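Local coordinates for putative secreted protein (Streptomyces sp. SirexAA-E, PDB 4PEY) that hydrolyses laminarin and laminarioligosaccharides as an exo-beta-1,3-glucanase of glycoside hydrolase family 55, giving glucose and laminaribiose as end products, at residues A104-R110 with W126-A132; P169-W175 with N187-T193; A202-P206 with H523-V527. The protein carries 1 engineered substitution. One frame throughout, in Å; residues are numbered along the deposited sequence.

Overall arrangement
The fold is the pair of beta-helix domains known from family 55, and a laminaritriose lies in the cleft. Contact 1 meets the glucose at its non-reducing end through Q130, and contact 2 holds the other two glucose units through Q173. Their centres are 14 Å apart, and they join where V128 O probably accepts a hydrogen bond from Q172 NE2 at 2.9 Å. Contact 3, centred 12 Å from contact 2, joins the two domains; there L526 CD2 packs 3.8 Å from W190 O. The L526 side chain is about 11 Å both from a bound glucose and from A458, the engineered replacement of the inferred proton donor. Contacts 1 and 3 do not touch.

Contact 1. Residues A104-R110 with W126-A132; sequences ATQNFWR and WAVSQAA. With BGC (beta-D-glucopyranose), chain B.
The F108 ring has Q106 CA over one face, toward the rim, and turns its edge to Q130, whose OE1 lies 3.3 Å from F108 CE1, near the ring plane. The sugar's O4 sits at the edge, 3.5 Å from F108 CZ. Ring and amide run alongside, their planes 49° apart. R110 bends at chi3 (73°) to grip F108 O with NE and NH2, N107 CB over one face of its guanidinium. Cutting F108 back to an alanine is likely to open a gap beside Q130 and the sugar and leave the amide freer to shift. That amide is pinned at both ends: NE2 donates to the sugar's O2 (3.1 Å) and to Q456, while OE1 accepts from a water, 2.8 Å away, that also donates to T105 O. S129 OG binds A104 O at 2.8 Å from above the carbonyl plane, with N107 N reaching it from the opposite face. N107 ND2 meets A127 O at 2.9 Å almost straight (174°). The loops lead into parallel strands 110-113 and 134-135 of the beta-helix. With both ends of its amide spoken for, Q130, buried and known to bind substrate, can offer its N-H to the glucose in a fixed direction.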
loop_
_atom_site.group_PDB
_atom_site.type_symbol
_atom_site.label_atom_id
_atom_site.label_comp_id
_atom_site.label_asym_id
_atom_site.label_seq_id
_atom_site.Cartn_x
_atom_site.Cartn_y
_atom_site.Cartn_z
ATOM N N ALA A 104 17.332 1.225 -4.363
ATOM C CA ALA A 104 16.222 1.411 -3.417
ATOM C C ALA A 104 15.036 0.462 -3.642
ATOM O O ALA A 104 14.005 0.596 -2.968
ATOM C CB ALA A 104 15.727 2.863 -3.466
ATOM N N THR A 105 15.174 -0.501 -4.555
ATOM C CA THR A 105 14.037 -1.343 -4.932
ATOM C C THR A 105 13.681 -2.447 -3.933
ATOM O O THR A 105 12.770 -3.238 -4.199
ATOM C CB THR A 105 14.240 -2.022 -6.317
ATOM O OG1 THR A 105 15.383 -2.891 -6.284
ATOM C CG2 THR A 105 14.395 -0.980 -7.415
ATOM N N GLN A 106 14.372 -2.513 -2.797
ATOM C CA GLN A 106 13.921 -3.410 -1.730
ATOM C C GLN A 106 13.633 -2.640 -0.433
ATOM O O GLN A 106 13.570 -3.230 0.648
ATOM C CB GLN A 106 14.940 -4.546 -1.508
ATOM C CG GLN A 106 15.037 -5.419 -2.768
ATOM C CD GLN A 106 15.931 -6.639 -2.665
ATOM O OE1 GLN A 106 16.343 -7.055 -1.580
ATOM N NE2 GLN A 106 16.218 -7.236 -3.818
ATOM N N ASN A 107 13.417 -1.331 -0.550
ATOM C CA ASN A 107 13.103 -0.509 0.622
ATOM C C ASN A 107 11.600 -0.564 0.930
ATOM O O ASN A 107 10.844 0.370 0.612
ATOM C CB ASN A 107 13.574 0.938 0.415
ATOM C CG ASN A 107 15.081 1.102 0.639
ATOM O OD1 ASN A 107 15.762 0.151 1.030
ATOM N ND2 ASN A 107 15.605 2.310 0.393
ATOM N N PHE A 108 11.201 -1.674 1.556
ATOM C CA PHE A 108 9.802 -2.025 1.815
ATOM C C PHE A 108 9.398 -1.862 3.277
ATOM O O PHE A 108 10.254 -1.750 4.152
ATOM C CB PHE A 108 9.519 -3.495 1.470
ATOM C CG PHE A 108 9.971 -3.940 0.102
ATOM C CD1 PHE A 108 9.701 -3.187 -1.034
ATOM C CD2 PHE A 108 10.635 -5.156 -0.044
ATOM C CE1 PHE A 108 10.105 -3.636 -2.291
ATOM C CE2 PHE A 108 11.028 -5.619 -1.292
ATOM C CZ PHE A 108 10.764 -4.857 -2.420
ATOM N N TRP A 109 8.086 -1.926 3.515
ATOM C CA TRP A 109 7.481 -2.188 4.831
ATOM C C TRP A 109 7.938 -1.204 5.904
ATOM O O TRP A 109 8.556 -1.583 6.899
ATOM C CB TRP A 109 7.756 -3.645 5.290
ATOM C CG TRP A 109 7.241 -4.694 4.315
ATOM C CD1 TRP A 109 5.964 -4.817 3.835
ATOM C CD2 TRP A 109 8.000 -5.750 3.701
ATOM N NE1 TRP A 109 5.884 -5.877 2.958
ATOM C CE2 TRP A 109 7.121 -6.465 2.858
ATOM C CE3 TRP A 109 9.335 -6.165 3.785
ATOM C CZ2 TRP A 109 7.539 -7.552 2.090
ATOM C CZ3 TRP A 109 9.751 -7.241 3.019
ATOM C CH2 TRP A 109 8.855 -7.927 2.182
ATOM N N ARG A 110 7.610 0.068 5.706
ATOM C CA ARG A 110 7.897 1.086 6.714
ATOM C C ARG A 110 6.916 2.231 6.495
ATOM O O ARG A 110 6.209 2.241 5.493
ATOM C CB ARG A 110 9.360 1.549 6.629
ATOM C CG ARG A 110 9.754 2.229 5.309
ATOM C CD ARG A 110 11.264 2.144 5.078
ATOM N NE ARG A 110 11.653 0.784 4.711
ATOM C CZ ARG A 110 12.904 0.332 4.664
ATOM N NH1 ARG A 110 13.925 1.126 5.001
ATOM N NH2 ARG A 110 13.132 -0.926 4.302
ATOM N N TRP A 126 13.023 10.547 1.145
ATOM C CA TRP A 126 12.169 9.380 1.418
ATOM C C TRP A 126 12.289 8.425 0.225
ATOM O O TRP A 126 11.391 8.333 -0.619
ATOM C CB TRP A 126 10.716 9.826 1.666
ATOM C CG TRP A 126 9.722 8.757 2.084
ATOM C CD1 TRP A 126 8.716 8.230 1.320
ATOM C CD2 TRP A 126 9.623 8.121 3.369
ATOM N NE1 TRP A 126 8.007 7.302 2.041
ATOM C CE2 TRP A 126 8.542 7.211 3.300
ATOM C CE3 TRP A 126 10.343 8.226 4.565
ATOM C CZ2 TRP A 126 8.165 6.410 4.385
ATOM C CZ3 TRP A 126 9.963 7.433 5.645
ATOM C CH2 TRP A 126 8.887 6.531 5.541
ATOM N N ALA A 127 13.425 7.736 0.143
ATOM C CA ALA A 127 13.754 6.941 -1.040
ATOM C C ALA A 127 13.285 5.502 -0.880
ATOM O O ALA A 127 14.069 4.598 -0.573
ATOM C CB ALA A 127 15.250 6.993 -1.310
ATOM N N VAL A 128 11.993 5.301 -1.102
ATOM C CA VAL A 128 11.344 4.036 -0.806
ATOM C C VAL A 128 10.855 3.340 -2.059
ATOM O O VAL A 128 10.735 3.960 -3.127
ATOM C CB VAL A 128 10.146 4.249 0.135
ATOM C CG1 VAL A 128 10.625 4.836 1.459
ATOM C CG2 VAL A 128 9.111 5.168 -0.516
ATOM N N SER A 129 10.572 2.047 -1.940
ATOM C CA SER A 129 9.766 1.391 -2.965
ATOM C C SER A 129 8.407 1.042 -2.363
ATOM O O SER A 129 7.808 1.893 -1.693
ATOM C CB SER A 129 10.497 0.184 -3.545
ATOM O OG SER A 129 11.594 0.678 -4.309
ATOM N N GLN A 130 7.900 -0.165 -2.597
ATOM C CA GLN A 130 6.508 -0.459 -2.236
ATOM C C GLN A 130 6.260 -0.650 -0.733
ATOM O O GLN A 130 7.179 -0.972 0.034
ATOM C CB GLN A 130 6.019 -1.693 -3.007
ATOM C CG GLN A 130 5.967 -1.502 -4.530
ATOM C CD GLN A 130 7.202 -2.051 -5.244
ATOM O OE1 GLN A 130 8.263 -2.225 -4.636
ATOM N NE2 GLN A 130 7.060 -2.343 -6.538
ATOM N N ALA A 131 5.000 -0.444 -0.334
ATOM C CA ALA A 131 4.536 -0.570 1.053
ATOM C C ALA A 131 5.311 0.345 1.992
ATOM O O ALA A 131 5.762 -0.079 3.062
ATOM C CB ALA A 131 4.620 -2.025 1.537
ATOM N N ALA A 132 5.451 1.605 1.598
ATOM C CA ALA A 132 6.176 2.567 2.426
ATOM C C ALA A 132 5.426 3.898 2.458
ATOM O O ALA A 132 5.926 4.929 1.970
ATOM C CB ALA A 132 7.596 2.753 1.906
HETATM C C2 BGC B . 9.873 -5.209 -8.074
HETATM C C3 BGC B . 9.756 -5.760 -6.656
HETATM C C4 BGC B . 10.957 -6.639 -6.347
HETATM C C5 BGC B . 12.237 -5.846 -6.558
HETATM C C6 BGC B . 13.459 -6.686 -6.221
HETATM C C1 BGC B . 11.260 -4.623 -8.351
HETATM O O2 BGC B . 8.868 -4.225 -8.277
HETATM O O3 BGC B . 8.578 -6.531 -6.539
HETATM O O4 BGC B . 10.888 -7.129 -5.029
HETATM O O5 BGC B . 12.301 -5.478 -7.916
HETATM O O6 BGC B . 13.624 -7.686 -7.201
HETATM O O HOH W 1 10.776 -2.483 -5.909
#

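Contact 2. Residues P169-W175 with N187-T193; sequences PYSQQQW and NGVWNMT. With BGC (beta-D-glucopyranose), chain C; BGC (beta-D-glucopyranose), chain D.
Q173 lies over one face of the W190 indole, its CG 4.0 Å from the centroid of the six-membered ring in a CH-pi contact. Amide and indole run the same way with planes 30° apart, and Y497 meets the indole edge-to-face. The two segments belong to neighbouring coils of a parallel beta-helix: Q174 pairs with N191 and W175 with M192 as strands 174-178 and 191-198 begin. W175 N donates to N191 O, and T193 N reaches W175 O at 2.9 Å. Just before the strands, Q173 O takes W190 N at 2.8 Å and, weakly, N191 N.

The type II' turn from P169 to Q172 is held by N187. Its amide pairs with both the N-H and the C=O of Y170: OD1 accepts from Y170 N at 2.9 Å, ND2 donates to Y170 O at 3.0 Å, and each bond falls on a carbonyl lone pair, the one to OD1 being the more bent. P169 runs alongside this amide the other way and brings its CB to 3.6 Å from M192 CE. M192 bends at chi2 (45°), which carries its methyl in under the turn, while SD receives a weak bond from V189 N.

Q173 binds substrate, as experiment has established. Beyond CG its chain is extended (chi2 164°), which leaves CD and OE1 against the W190 rim and sends NE2 on to two successive, linked glucose units of the trisaccharide, the O2 of each hydrogen-bonded 2.6 Å from Q173 NE2.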
loop_
_atom_site.group_PDB
_atom_site.type_symbol
_atom_site.label_atom_id
_atom_site.label_comp_id
_atom_site.label_asym_id
_atom_site.label_seq_id
_atom_site.Cartn_x
_atom_site.Cartn_y
_atom_site.Cartn_z
ATOM N N PRO A 169 11.071 13.222 -7.937
ATOM C CA PRO A 169 11.160 11.755 -8.008
ATOM C C PRO A 169 12.494 11.256 -8.558
ATOM O O PRO A 169 12.935 10.168 -8.165
ATOM C CB PRO A 169 10.014 11.377 -8.953
ATOM C CG PRO A 169 9.062 12.570 -8.911
ATOM C CD PRO A 169 9.979 13.758 -8.768
ATOM N N TYR A 170 13.111 12.038 -9.446
ATOM C CA TYR A 170 14.332 11.651 -10.159
ATOM C C TYR A 170 14.203 10.265 -10.784
ATOM O O TYR A 170 13.477 10.106 -11.757
ATOM C CB TYR A 170 15.543 11.738 -9.231
ATOM C CG TYR A 170 15.780 13.153 -8.729
ATOM C CD1 TYR A 170 16.375 14.113 -9.543
ATOM C CD2 TYR A 170 15.398 13.531 -7.449
ATOM C CE1 TYR A 170 16.584 15.411 -9.093
ATOM C CE2 TYR A 170 15.597 14.822 -6.993
ATOM C CZ TYR A 170 16.191 15.760 -7.817
ATOM O OH TYR A 170 16.393 17.046 -7.354
ATOM N N SER A 171 14.885 9.263 -10.229
ATOM C CA SER A 171 14.877 7.919 -10.817
ATOM C C SER A 171 13.653 7.039 -10.510
ATOM O O SER A 171 13.504 5.963 -11.101
ATOM C CB SER A 171 16.136 7.173 -10.377
ATOM O OG SER A 171 16.289 7.246 -8.969
ATOM N N GLN A 172 12.786 7.470 -9.596
ATOM C CA GLN A 172 11.562 6.724 -9.308
ATOM C C GLN A 172 10.785 6.382 -10.570
ATOM O O GLN A 172 10.460 7.267 -11.348
ATOM C CB GLN A 172 10.656 7.524 -8.370
ATOM C CG GLN A 172 11.109 7.541 -6.915
ATOM C CD GLN A 172 10.853 6.218 -6.213
ATOM O OE1 GLN A 172 10.272 5.296 -6.790
ATOM N NE2 GLN A 172 11.291 6.117 -4.969
ATOM N N GLN A 173 10.469 5.102 -10.757
ATOM C CA GLN A 173 9.747 4.649 -11.948
ATOM C C GLN A 173 8.346 5.240 -12.042
ATOM O O GLN A 173 7.882 5.645 -13.116
ATOM C CB GLN A 173 9.624 3.128 -11.945
ATOM C CG GLN A 173 10.919 2.373 -12.066
ATOM C CD GLN A 173 10.760 0.912 -11.673
ATOM O OE1 GLN A 173 9.635 0.393 -11.523
ATOM N NE2 GLN A 173 11.883 0.244 -11.475
ATOM N N GLN A 174 7.662 5.248 -10.907
ATOM C CA GLN A 174 6.254 5.586 -10.868
ATOM C C GLN A 174 5.921 6.107 -9.479
ATOM O O GLN A 174 6.720 5.953 -8.549
ATOM C CB GLN A 174 5.388 4.370 -11.243
ATOM C CG GLN A 174 5.368 3.219 -10.217
ATOM C CD GLN A 174 6.531 2.242 -10.350
ATOM O OE1 GLN A 174 6.837 1.743 -11.442
ATOM N NE2 GLN A 174 7.169 1.942 -9.224
ATOM N N TRP A 175 4.755 6.728 -9.333
ATOM C CA TRP A 175 4.347 7.263 -8.040
ATOM C C TRP A 175 2.870 7.584 -8.055
ATOM O O TRP A 175 2.341 7.958 -9.102
ATOM C CB TRP A 175 5.146 8.530 -7.689
ATOM C CG TRP A 175 5.173 8.787 -6.217
ATOM C CD1 TRP A 175 4.248 9.477 -5.476
ATOM C CD2 TRP A 175 6.144 8.293 -5.291
ATOM N NE1 TRP A 175 4.603 9.460 -4.147
ATOM C CE2 TRP A 175 5.762 8.740 -4.006
ATOM C CE3 TRP A 175 7.317 7.535 -5.426
ATOM C CZ2 TRP A 175 6.510 8.449 -2.857
ATOM C CZ3 TRP A 175 8.058 7.244 -4.286
ATOM C CH2 TRP A 175 7.648 7.699 -3.016
ATOM N N ASN A 187 9.718 15.814 -12.074
ATOM C CA ASN A 187 9.790 15.001 -13.288
ATOM C C ASN A 187 8.905 13.767 -13.206
ATOM O O ASN A 187 8.408 13.411 -12.130
ATOM C CB ASN A 187 11.242 14.579 -13.565
ATOM C CG ASN A 187 11.767 13.564 -12.555
ATOM O OD1 ASN A 187 12.006 13.890 -11.392
ATOM N ND2 ASN A 187 11.962 12.327 -13.004
ATOM N N GLY A 188 8.702 13.125 -14.355
ATOM C CA GLY A 188 8.026 11.840 -14.414
ATOM C C GLY A 188 8.876 10.876 -15.217
ATOM O O GLY A 188 9.543 11.283 -16.163
ATOM N N VAL A 189 8.858 9.601 -14.841
ATOM C CA VAL A 189 9.664 8.588 -15.517
ATOM C C VAL A 189 8.757 7.678 -16.354
ATOM O O VAL A 189 8.721 7.825 -17.579
ATOM C CB VAL A 189 10.504 7.792 -14.499
ATOM C CG1 VAL A 189 11.291 6.673 -15.181
ATOM C CG2 VAL A 189 11.455 8.752 -13.786
ATOM N N TRP A 190 8.004 6.779 -15.713
ATOM C CA TRP A 190 7.052 5.935 -16.456
ATOM C C TRP A 190 5.582 6.240 -16.162
ATOM O O TRP A 190 4.745 6.156 -17.064
ATOM C CB TRP A 190 7.285 4.446 -16.175
ATOM C CG TRP A 190 8.635 3.925 -16.587
ATOM C CD1 TRP A 190 9.529 4.506 -17.440
ATOM C CD2 TRP A 190 9.248 2.724 -16.114
ATOM N NE1 TRP A 190 10.661 3.728 -17.539
ATOM C CE2 TRP A 190 10.510 2.624 -16.738
ATOM C CE3 TRP A 190 8.841 1.711 -15.243
ATOM C CZ2 TRP A 190 11.380 1.564 -16.496
ATOM C CZ3 TRP A 190 9.699 0.657 -15.006
ATOM C CH2 TRP A 190 10.958 0.590 -15.631
ATOM N N ASN A 191 5.259 6.576 -14.912
ATOM C CA ASN A 191 3.853 6.726 -14.531
ATOM C C ASN A 191 3.694 7.485 -13.230
ATOM O O ASN A 191 3.696 6.878 -12.159
ATOM C CB ASN A 191 3.181 5.350 -14.409
ATOM C CG ASN A 191 1.759 5.425 -13.847
ATOM O OD1 ASN A 191 1.091 6.454 -13.942
ATOM N ND2 ASN A 191 1.305 4.329 -13.239
ATOM N N MET A 192 3.581 8.788 -13.293
ATOM C CA MET A 192 3.256 9.594 -12.145
ATOM C C MET A 192 1.794 10.021 -12.175
ATOM O O MET A 192 1.370 10.728 -13.057
ATOM C CB MET A 192 4.166 10.831 -12.065
ATOM C CG MET A 192 5.577 10.637 -11.519
ATOM S SD MET A 192 6.539 9.202 -12.129
ATOM C CE MET A 192 7.982 9.313 -11.075
ATOM N N THR A 193 1.034 9.510 -11.231
ATOM C CA THR A 193 -0.404 9.739 -11.181
ATOM C C THR A 193 -0.783 10.585 -9.955
ATOM O O THR A 193 -0.217 10.422 -8.859
ATOM C CB THR A 193 -1.175 8.387 -11.178
ATOM O OG1 THR A 193 -0.947 7.711 -12.419
ATOM C CG2 THR A 193 -2.680 8.579 -10.989
HETATM C C2 BGC C . 14.500 0.422 -13.430
HETATM C C3 BGC C . 14.915 -1.042 -13.340
HETATM C C4 BGC C . 15.283 -1.576 -14.718
HETATM C C5 BGC C . 16.332 -0.656 -15.330
HETATM C C6 BGC C . 16.741 -1.133 -16.717
HETATM C C1 BGC C . 15.551 1.238 -14.178
HETATM O O1 BGC C . 15.059 2.547 -14.376
HETATM O O2 BGC C . 14.310 0.947 -12.135
HETATM O O3 BGC C . 13.763 -1.789 -12.787
HETATM O O4 BGC C . 15.790 -2.892 -14.603
HETATM O O5 BGC C . 15.787 0.637 -15.435
HETATM O O6 BGC C . 17.802 -0.316 -17.180
HETATM C C2 BGC D . 12.699 -3.036 -11.074
HETATM C C3 BGC D . 12.768 -4.279 -10.197
HETATM C C4 BGC D . 13.268 -5.459 -11.016
HETATM C C5 BGC D . 14.587 -5.093 -11.675
HETATM C C6 BGC D . 15.106 -6.261 -12.504
HETATM C C1 BGC D . 13.999 -2.804 -11.833
HETATM O O2 BGC D . 12.461 -1.917 -10.246
HETATM O O3 BGC D . 11.412 -4.488 -9.746
HETATM O O4 BGC D . 13.403 -6.585 -10.170
HETATM O O5 BGC D . 14.383 -3.978 -12.525
HETATM O O6 BGC D . 16.362 -5.921 -13.055
#

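Contact 3. Residues A202-P206 with H523-V527; sequences AQSFP and HDLLV
The D524 side chain lies over the F205 ring, the two running antiparallel, with carboxylate and ring planes only 16° apart. F205 CG stands opposite the backbone N (chi1 -169°), which sends the ring across to D524. D524 CB sits almost centrally over the ring, 3.6 Å from the F205 centroid, which carries the carboxylate out over the root of the phenylalanine; D524 OD2 comes within 3.1 Å of F205 CB. P206, joined to F205 by a cis peptide bond, places its CB over the opposite face, toward the rim. Farther out, L526 CD2 comes in at an angle, 4.0 Å from F205 CE2. Q203 approaches D524 from the opposite direction: its NE2 meets the syn lone pair of D524 OD2 at 3.0 Å in a nearly straight bond (177°), with the oxygen in the amide plane. T212 N binds Q203 OE1, which probably helps fix the rotation of the amide. The contact joins a loop of the first beta-helix domain, between strands 191-198 and 210-220, to strand 520-529 near the end of the second. Because OD2 is also hydrogen-bonded to T211 OG1, the buried carboxylate probably has its negative charge eased by neutral polar groups of the facing domain.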
loop_
_atom_site.group_PDB
_atom_site.type_symbol
_atom_site.label_atom_id
_atom_site.label_comp_id
_atom_site.label_asym_id
_atom_site.label_seq_id
_atom_site.Cartn_x
_atom_site.Cartn_y
_atom_site.Cartn_z
ATOM N N ALA A 202 -0.148 19.477 -14.881
ATOM C CA ALA A 202 -1.336 19.183 -15.672
ATOM C C ALA A 202 -1.205 17.846 -16.392
ATOM O O ALA A 202 -0.099 17.400 -16.689
ATOM C CB ALA A 202 -1.587 20.293 -16.671
ATOM N N GLN A 203 -2.344 17.209 -16.643
ATOM C CA GLN A 203 -2.420 16.013 -17.479
ATOM C C GLN A 203 -1.583 16.174 -18.739
ATOM O O GLN A 203 -1.765 17.141 -19.481
ATOM C CB GLN A 203 -3.874 15.730 -17.857
ATOM C CG GLN A 203 -4.059 14.638 -18.903
ATOM C CD GLN A 203 -3.792 13.250 -18.350
ATOM O OE1 GLN A 203 -4.080 12.966 -17.186
ATOM N NE2 GLN A 203 -3.248 12.373 -19.187
ATOM N N SER A 204 -0.680 15.226 -18.997
ATOM C CA SER A 204 0.213 15.371 -20.145
ATOM C C SER A 204 0.691 14.055 -20.751
ATOM O O SER A 204 1.456 14.078 -21.712
ATOM C CB SER A 204 1.438 16.197 -19.751
ATOM O OG SER A 204 2.228 15.485 -18.819
ATOM N N PHE A 205 0.262 12.925 -20.188
ATOM C CA PHE A 205 0.659 11.602 -20.683
ATOM C C PHE A 205 0.508 11.542 -22.213
ATOM O O PHE A 205 -0.523 11.948 -22.755
ATOM C CB PHE A 205 -0.195 10.529 -19.997
ATOM C CG PHE A 205 0.284 9.115 -20.208
ATOM C CD1 PHE A 205 -0.109 8.391 -21.327
ATOM C CD2 PHE A 205 1.083 8.491 -19.260
ATOM C CE1 PHE A 205 0.325 7.078 -21.513
ATOM C CE2 PHE A 205 1.516 7.185 -19.441
ATOM C CZ PHE A 205 1.133 6.475 -20.562
ATOM N N PRO A 206 1.523 11.020 -22.919
ATOM C CA PRO A 206 2.682 10.277 -22.410
ATOM C C PRO A 206 3.925 11.097 -22.054
ATOM O O PRO A 206 4.826 10.547 -21.416
ATOM C CB PRO A 206 3.011 9.341 -23.576
ATOM C CG PRO A 206 2.635 10.135 -24.774
ATOM C CD PRO A 206 1.414 10.921 -24.385
ATOM N N HIS A 523 -7.323 4.941 -19.198
ATOM C CA HIS A 523 -6.554 6.132 -19.501
ATOM C C HIS A 523 -5.122 5.928 -19.069
ATOM O O HIS A 523 -4.876 5.592 -17.915
ATOM C CB HIS A 523 -7.141 7.352 -18.790
ATOM C CG HIS A 523 -8.627 7.457 -18.911
ATOM N ND1 HIS A 523 -9.245 8.004 -20.016
ATOM C CD2 HIS A 523 -9.620 7.079 -18.070
ATOM C CE1 HIS A 523 -10.555 7.959 -19.849
ATOM N NE2 HIS A 523 -10.809 7.409 -18.674
ATOM N N ASP A 524 -4.192 6.131 -20.001
ATOM C CA ASP A 524 -2.759 6.105 -19.717
ATOM C C ASP A 524 -2.301 4.728 -19.221
ATOM O O ASP A 524 -1.970 4.541 -18.046
ATOM C CB ASP A 524 -2.384 7.203 -18.704
ATOM C CG ASP A 524 -2.787 8.596 -19.161
ATOM O OD1 ASP A 524 -3.191 8.751 -20.329
ATOM O OD2 ASP A 524 -2.688 9.550 -18.349
ATOM N N LEU A 525 -2.279 3.775 -20.149
ATOM C CA LEU A 525 -1.764 2.427 -19.914
ATOM C C LEU A 525 -0.344 2.286 -20.446
ATOM O O LEU A 525 0.019 2.915 -21.445
ATOM C CB LEU A 525 -2.643 1.384 -20.604
ATOM C CG LEU A 525 -4.119 1.321 -20.222
ATOM C CD1 LEU A 525 -4.818 0.234 -21.024
ATOM C CD2 LEU A 525 -4.268 1.083 -18.730
ATOM N N LEU A 526 0.453 1.435 -19.809
ATOM C CA LEU A 526 1.781 1.137 -20.341
ATOM C C LEU A 526 2.254 -0.242 -19.929
ATOM O O LEU A 526 1.869 -0.759 -18.869
ATOM C CB LEU A 526 2.768 2.223 -19.886
ATOM C CG LEU A 526 2.944 2.397 -18.374
ATOM C CD1 LEU A 526 4.409 2.439 -17.924
ATOM C CD2 LEU A 526 2.128 3.593 -17.880
ATOM N N VAL A 527 3.072 -0.846 -20.786
ATOM C CA VAL A 527 3.798 -2.058 -20.417
ATOM C C VAL A 527 5.284 -1.852 -20.701
ATOM O O VAL A 527 5.666 -1.078 -21.583
ATOM C CB VAL A 527 3.267 -3.321 -21.148
ATOM C CG1 VAL A 527 1.805 -3.574 -20.779
ATOM C CG2 VAL A 527 3.445 -3.213 -22.671
#